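Local coordinates for protein superoxide dismutase (PDB 4FFK) that catalyses the dismutation of superoxide to molecular oxygen and hydrogen peroxide at an active-site iron ion, at residues 141-147 and 174-180; 171-175 and 211-215. All coordinates share one frame; numbering follows the deposited sequence.

Interaction 1: 141-147 and 174-180; sequences VGWAILA and LLAVDVF. With FE (Fe (III) ion), chain B.
W143 and D178 are a non-hydrogen-bonded pair on neighbouring antiparallel strands, and the indole lies almost flat over the carboxylate, the two planes 11° apart. D178 CB sits over the six-membered ring, 3.4 Å from W143 CZ3. The strands are laced by backbone bonds: A144 and V177 exchange a pair, with V177 N giving its hydrogen to A144 O at 2.9 Å, and L146 and L175 exchange another. L146 O takes a second hydrogen from L174 N (2.7 Å), which makes L174 and L175 a classic beta bulge opposite L146. Beyond the last bridge V179 N reaches G142 O at 2.8 Å, prolonging the ladder toward the metal.

The two carboxylate oxygens of D178 have separate duties. D178 CG stands anti to the backbone N (chi1 -169°), which turns the carboxylate to the metal; D178 OD2 binds the iron at 1.9 Å, alongside H43, H92, H182 and a water, and D178 OD1 accepts from F180 N at 3.0 Å, closing an Asx turn, the N-H coming from above the carboxylate plane. F180 in turn receives V141 CG2 squarely over the centre of its ring, a CH-pi contact 3.5 Å from the centroid, while the iron-bound water lies over the opposite face near the rim. W143 NE1 is satisfied by H163 ND1. Replacing W143 by an alanine would probably leave H163 without this donor and open a gap over the D178 carboxylate, giving that ligand more freedom to move.

Every residue here is buried, in the C-terminal domain of the iron/manganese superoxide dismutase fold. One D178 oxygen given to the iron and the other to a backbone N-H means that the metal ligand is oriented by the main chain as well as by the indole, while F180 walls the bound water.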
loop_
_atom_site.group_PDB
_atom_site.type_symbol
_atom_site.label_atom_id
_atom_site.label_comp_id
_atom_site.label_asym_id
_atom_site.label_seq_id
_atom_site.Cartn_x
_atom_site.Cartn_y
_atom_site.Cartn_z
ATOM N N VAL A 141 -9.350 2.923 5.418
ATOM C CA VAL A 141 -9.763 4.325 5.457
ATOM C C VAL A 141 -9.243 4.976 4.246
ATOM O O VAL A 141 -8.320 4.498 3.654
ATOM C CB VAL A 141 -9.222 5.049 6.635
ATOM C CG1 VAL A 141 -9.865 4.367 7.912
ATOM C CG2 VAL A 141 -7.712 4.938 6.651
ATOM N N GLY A 142 -9.879 6.075 3.870
ATOM C CA GLY A 142 -9.459 6.798 2.671
ATOM C C GLY A 142 -10.571 7.719 2.257
ATOM O O GLY A 142 -11.232 8.305 3.087
ATOM N N TRP A 143 -10.772 7.778 0.949
ATOM C CA TRP A 143 -11.593 8.841 0.337
ATOM C C TRP A 143 -12.214 8.248 -0.900
ATOM O O TRP A 143 -11.669 7.333 -1.544
ATOM C CB TRP A 143 -10.704 9.943 -0.212
ATOM C CG TRP A 143 -9.908 10.565 0.879
ATOM C CD1 TRP A 143 -8.774 10.070 1.421
ATOM C CD2 TRP A 143 -10.253 11.735 1.588
ATOM N NE1 TRP A 143 -8.340 10.890 2.437
ATOM C CE2 TRP A 143 -9.221 11.948 2.540
ATOM C CE3 TRP A 143 -11.309 12.695 1.465
ATOM C CZ2 TRP A 143 -9.223 13.028 3.404
ATOM C CZ3 TRP A 143 -11.283 13.785 2.348
ATOM C CH2 TRP A 143 -10.269 13.937 3.290
ATOM N N ALA A 144 -13.355 8.820 -1.268
ATOM C CA ALA A 144 -13.797 8.682 -2.663
ATOM C C ALA A 144 -13.720 10.071 -3.240
ATOM O O ALA A 144 -13.985 11.077 -2.547
ATOM C CB ALA A 144 -15.214 8.107 -2.751
ATOM N N ILE A 145 -13.322 10.150 -4.511
ATOM C CA ILE A 145 -13.084 11.392 -5.143
ATOM C C ILE A 145 -13.716 11.397 -6.536
ATOM O O ILE A 145 -13.598 10.430 -7.236
ATOM C CB ILE A 145 -11.588 11.657 -5.312
ATOM C CG1 ILE A 145 -10.930 11.983 -3.972
ATOM C CG2 ILE A 145 -11.414 12.835 -6.253
ATOM C CD1 ILE A 145 -9.403 12.045 -4.094
ATOM N N LEU A 146 -14.417 12.476 -6.870
ATOM C CA LEU A 146 -14.882 12.684 -8.234
ATOM C C LEU A 146 -13.812 13.568 -8.823
ATOM O O LEU A 146 -13.533 14.607 -8.269
ATOM C CB LEU A 146 -16.235 13.451 -8.247
ATOM C CG LEU A 146 -16.666 13.684 -9.727
ATOM C CD1 LEU A 146 -16.776 12.448 -10.615
ATOM C CD2 LEU A 146 -17.974 14.387 -9.679
ATOM N N ALA A 147 -13.124 13.089 -9.850
ATOM C CA ALA A 147 -12.026 13.822 -10.416
ATOM C C ALA A 147 -12.254 14.102 -11.890
ATOM O O ALA A 147 -12.995 13.393 -12.586
ATOM C CB ALA A 147 -10.737 13.039 -10.254
ATOM N N LEU A 174 -12.322 16.937 -7.765
ATOM C CA LEU A 174 -13.311 18.000 -7.712
ATOM C C LEU A 174 -14.090 17.946 -6.426
ATOM O O LEU A 174 -14.457 19.002 -5.861
ATOM C CB LEU A 174 -14.299 17.862 -8.866
ATOM C CG LEU A 174 -13.600 17.747 -10.222
ATOM C CD1 LEU A 174 -14.576 17.521 -11.366
ATOM C CD2 LEU A 174 -12.768 18.970 -10.430
ATOM N N LEU A 175 -14.372 16.721 -5.985
ATOM C CA LEU A 175 -15.272 16.517 -4.878
ATOM C C LEU A 175 -14.731 15.305 -4.163
ATOM O O LEU A 175 -14.302 14.372 -4.802
ATOM C CB LEU A 175 -16.661 16.175 -5.440
ATOM C CG LEU A 175 -17.677 15.616 -4.453
ATOM C CD1 LEU A 175 -18.015 16.664 -3.353
ATOM C CD2 LEU A 175 -18.886 15.197 -5.265
ATOM N N ALA A 176 -14.725 15.335 -2.853
ATOM C CA ALA A 176 -14.108 14.247 -2.119
ATOM C C ALA A 176 -14.923 14.028 -0.891
ATOM O O ALA A 176 -15.372 14.989 -0.250
ATOM C CB ALA A 176 -12.649 14.622 -1.780
ATOM N N VAL A 177 -15.106 12.776 -0.531
ATOM C CA VAL A 177 -15.714 12.473 0.753
ATOM C C VAL A 177 -14.686 11.636 1.529
ATOM O O VAL A 177 -14.155 10.675 1.017
ATOM C CB VAL A 177 -17.057 11.723 0.607
ATOM C CG1 VAL A 177 -16.936 10.481 -0.272
ATOM C CG2 VAL A 177 -17.625 11.379 1.970
ATOM N N ASP A 178 -14.417 12.066 2.729
ATOM C CA ASP A 178 -13.561 11.329 3.669
ATOM C C ASP A 178 -14.307 10.196 4.286
ATOM O O ASP A 178 -15.411 10.364 4.874
ATOM C CB ASP A 178 -13.215 12.333 4.748
ATOM C CG ASP A 178 -12.152 11.880 5.678
ATOM O OD1 ASP A 178 -11.583 10.819 5.520
ATOM O OD2 ASP A 178 -11.850 12.699 6.543
ATOM N N VAL A 179 -13.726 9.001 4.191
ATOM C CA VAL A 179 -14.240 7.857 4.934
ATOM C C VAL A 179 -13.222 7.218 5.866
ATOM O O VAL A 179 -13.350 6.057 6.264
ATOM C CB VAL A 179 -14.857 6.803 4.027
ATOM C CG1 VAL A 179 -16.045 7.366 3.322
ATOM C CG2 VAL A 179 -13.806 6.328 2.923
ATOM N N PHE A 180 -12.248 8.008 6.308
ATOM C CA PHE A 180 -11.636 7.637 7.524
ATOM C C PHE A 180 -12.686 7.639 8.621
ATOM O O PHE A 180 -13.571 8.476 8.637
ATOM C CB PHE A 180 -10.646 8.680 7.948
ATOM C CG PHE A 180 -9.319 8.547 7.323
ATOM C CD1 PHE A 180 -8.220 8.312 8.168
ATOM C CD2 PHE A 180 -9.144 8.704 5.935
ATOM C CE1 PHE A 180 -6.875 8.249 7.618
ATOM C CE2 PHE A 180 -7.834 8.596 5.384
ATOM C CZ PHE A 180 -6.733 8.378 6.267
HETATM FE FE FE B . -10.387 13.072 7.734
HETATM O O HOH W 1 -9.223 11.673 6.787
#

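Interaction 2: 171-175 and 211-215; sequences LIPLL and RYQKA
A strand packs here against a helix: I172 and L174, at the start of edge strand 172-178, meet R211, Y212 and A215 of helix 205-216 in a buried, mostly apolar contact with one polar link. The two segments run nearly antiparallel, at 160°, with their axes 8.6 Å apart.

A215 offers its methyl to the strand, and I172 CG2 comes to 3.7 Å from A215 CB, with the far methyl CD1 of the isoleucine beside it. L174 divides its branches. L174 CD1 reaches Y212 CD2 at 3.7 Å, approaching the tyrosine ring obliquely, whereas L174 CD2 touches both A215 CB and the aliphatic part of R211, 3.9 Å from R211 CG. Further out the Y212 side chain packs on helix 111-121 and on Y148 and L155, so this leucine joins a larger hydrophobic layer.

R211 starts out extended and then bends at chi3 (-57°), which carries its guanidinium round toward the strand backbone. There R211 NH1 meets L174 O near the plane of the group, in a weak hydrogen bond of 3.1 Å with an N-H...O angle of only 132°. The same carbonyl also accepts from N98 ND2. The stronger partner of NH1 is D207, in a salt bridge, and NE donates to L221 O of a neighbouring subunit. P173 O is buried here without a polar partner, 3.3 Å from R211 CD.

The hydrocarbon part of R211 thus packs along the strand while its charged end is shared among an acid, a strand carbonyl and another subunit. The cohesion between strand and helix is therefore likely to come chiefly from the aliphatic packing, with the guanidinium adding a tie into the assembly.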
loop_
_atom_site.group_PDB
_atom_site.type_symbol
_atom_site.label_atom_id
_atom_site.label_comp_id
_atom_site.label_asym_id
_atom_site.label_seq_id
_atom_site.Cartn_x
_atom_site.Cartn_y
_atom_site.Cartn_z
ATOM N N LEU A 171 -4.890 13.437 -12.434
ATOM C CA LEU A 171 -6.324 13.570 -12.090
ATOM C C LEU A 171 -6.539 14.727 -11.157
ATOM O O LEU A 171 -5.796 14.925 -10.185
ATOM C CB LEU A 171 -6.813 12.272 -11.438
ATOM C CG LEU A 171 -6.693 11.127 -12.406
ATOM C CD1 LEU A 171 -6.545 9.788 -11.670
ATOM C CD2 LEU A 171 -7.885 11.192 -13.369
ATOM N N ILE A 172 -7.586 15.515 -11.426
ATOM C CA ILE A 172 -7.883 16.687 -10.648
ATOM C C ILE A 172 -9.134 16.406 -9.812
ATOM O O ILE A 172 -10.212 16.190 -10.357
ATOM C CB ILE A 172 -8.152 17.905 -11.586
ATOM C CG1 ILE A 172 -6.939 18.077 -12.545
ATOM C CG2 ILE A 172 -8.612 19.168 -10.801
ATOM C CD1 ILE A 172 -7.011 19.305 -13.448
ATOM N N PRO A 173 -8.967 16.368 -8.492
ATOM C CA PRO A 173 -10.107 16.005 -7.638
ATOM C C PRO A 173 -11.039 17.205 -7.639
ATOM O O PRO A 173 -10.576 18.319 -7.498
ATOM C CB PRO A 173 -9.479 15.844 -6.253
ATOM C CG PRO A 173 -8.184 16.753 -6.334
ATOM C CD PRO A 173 -7.688 16.460 -7.767
ATOM N N LEU A 174 -12.322 16.937 -7.765
ATOM C CA LEU A 174 -13.311 18.000 -7.712
ATOM C C LEU A 174 -14.090 17.946 -6.426
ATOM O O LEU A 174 -14.457 19.002 -5.861
ATOM C CB LEU A 174 -14.299 17.862 -8.866
ATOM C CG LEU A 174 -13.600 17.747 -10.222
ATOM C CD1 LEU A 174 -14.576 17.521 -11.366
ATOM C CD2 LEU A 174 -12.768 18.970 -10.430
ATOM N N LEU A 175 -14.372 16.721 -5.985
ATOM C CA LEU A 175 -15.272 16.517 -4.878
ATOM C C LEU A 175 -14.731 15.305 -4.163
ATOM O O LEU A 175 -14.302 14.372 -4.802
ATOM C CB LEU A 175 -16.661 16.175 -5.440
ATOM C CG LEU A 175 -17.677 15.616 -4.453
ATOM C CD1 LEU A 175 -18.015 16.664 -3.353
ATOM C CD2 LEU A 175 -18.886 15.197 -5.265
ATOM N N ARG A 211 -14.605 24.454 -9.135
ATOM C CA ARG A 211 -13.359 23.691 -9.263
ATOM C C ARG A 211 -13.300 23.031 -10.629
ATOM O O ARG A 211 -12.274 23.016 -11.274
ATOM C CB ARG A 211 -13.254 22.642 -8.163
ATOM C CG ARG A 211 -11.857 21.975 -8.104
ATOM C CD ARG A 211 -11.523 21.388 -6.701
ATOM N NE ARG A 211 -11.593 22.385 -5.619
ATOM C CZ ARG A 211 -12.696 22.598 -4.880
ATOM N NH1 ARG A 211 -13.807 21.891 -5.108
ATOM N NH2 ARG A 211 -12.690 23.509 -3.935
ATOM N N TYR A 212 -14.419 22.504 -11.072
ATOM C CA TYR A 212 -14.486 21.848 -12.332
ATOM C C TYR A 212 -14.225 22.842 -13.464
ATOM O O TYR A 212 -13.541 22.504 -14.419
ATOM C CB TYR A 212 -15.835 21.196 -12.469
ATOM C CG TYR A 212 -16.129 20.608 -13.796
ATOM C CD1 TYR A 212 -17.256 20.993 -14.500
ATOM C CD2 TYR A 212 -15.302 19.648 -14.362
ATOM C CE1 TYR A 212 -17.545 20.431 -15.729
ATOM C CE2 TYR A 212 -15.573 19.090 -15.554
ATOM C CZ TYR A 212 -16.701 19.492 -16.247
ATOM O OH TYR A 212 -16.956 18.922 -17.436
ATOM N N GLN A 213 -14.749 24.069 -13.324
ATOM C CA GLN A 213 -14.450 25.110 -14.320
ATOM C C GLN A 213 -12.951 25.360 -14.405
ATOM O O GLN A 213 -12.415 25.362 -15.514
ATOM C CB GLN A 213 -15.223 26.417 -14.062
ATOM C CG GLN A 213 -16.720 26.273 -14.311
ATOM C CD GLN A 213 -17.064 26.006 -15.767
ATOM O OE1 GLN A 213 -16.283 26.288 -16.668
ATOM N NE2 GLN A 213 -18.240 25.446 -16.003
ATOM N N LYS A 214 -12.313 25.572 -13.249
ATOM C CA LYS A 214 -10.848 25.693 -13.140
ATOM C C LYS A 214 -10.134 24.505 -13.767
ATOM O O LYS A 214 -9.165 24.687 -14.507
ATOM C CB LYS A 214 -10.386 25.819 -11.694
ATOM C CG LYS A 214 -10.289 27.209 -11.134
ATOM C CD LYS A 214 -11.415 27.460 -10.159
ATOM C CE LYS A 214 -10.945 27.498 -8.723
ATOM N NZ LYS A 214 -10.330 28.808 -8.441
ATOM N N ALA A 215 -10.599 23.293 -13.465
ATOM C CA ALA A 215 -10.002 22.069 -14.038
ATOM C C ALA A 215 -10.072 22.051 -15.557
ATOM O O ALA A 215 -9.094 21.718 -16.233
ATOM C CB ALA A 215 -10.657 20.812 -13.474
#

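Overall arrangement
Both interactions use strand 172-178, whose early residues serve interaction 2 and whose later ones serve interaction 1; L174 takes part in both. Their centres lie about 13 Å apart. Along the chain, strand 142-148 comes first, then strand 155-161, then strand 172-178, and finally helix 205-216. In the three-stranded antiparallel sheet 142-148 is the middle strand, so interaction 1 joins it to one of its neighbours, while interaction 2 fastens that neighbour to the C-terminal helix. The contacts touch where A147 and I145 pack on residues 171-173. One strand thus runs from the helix, beside a neighbouring subunit, to the iron ligand D178.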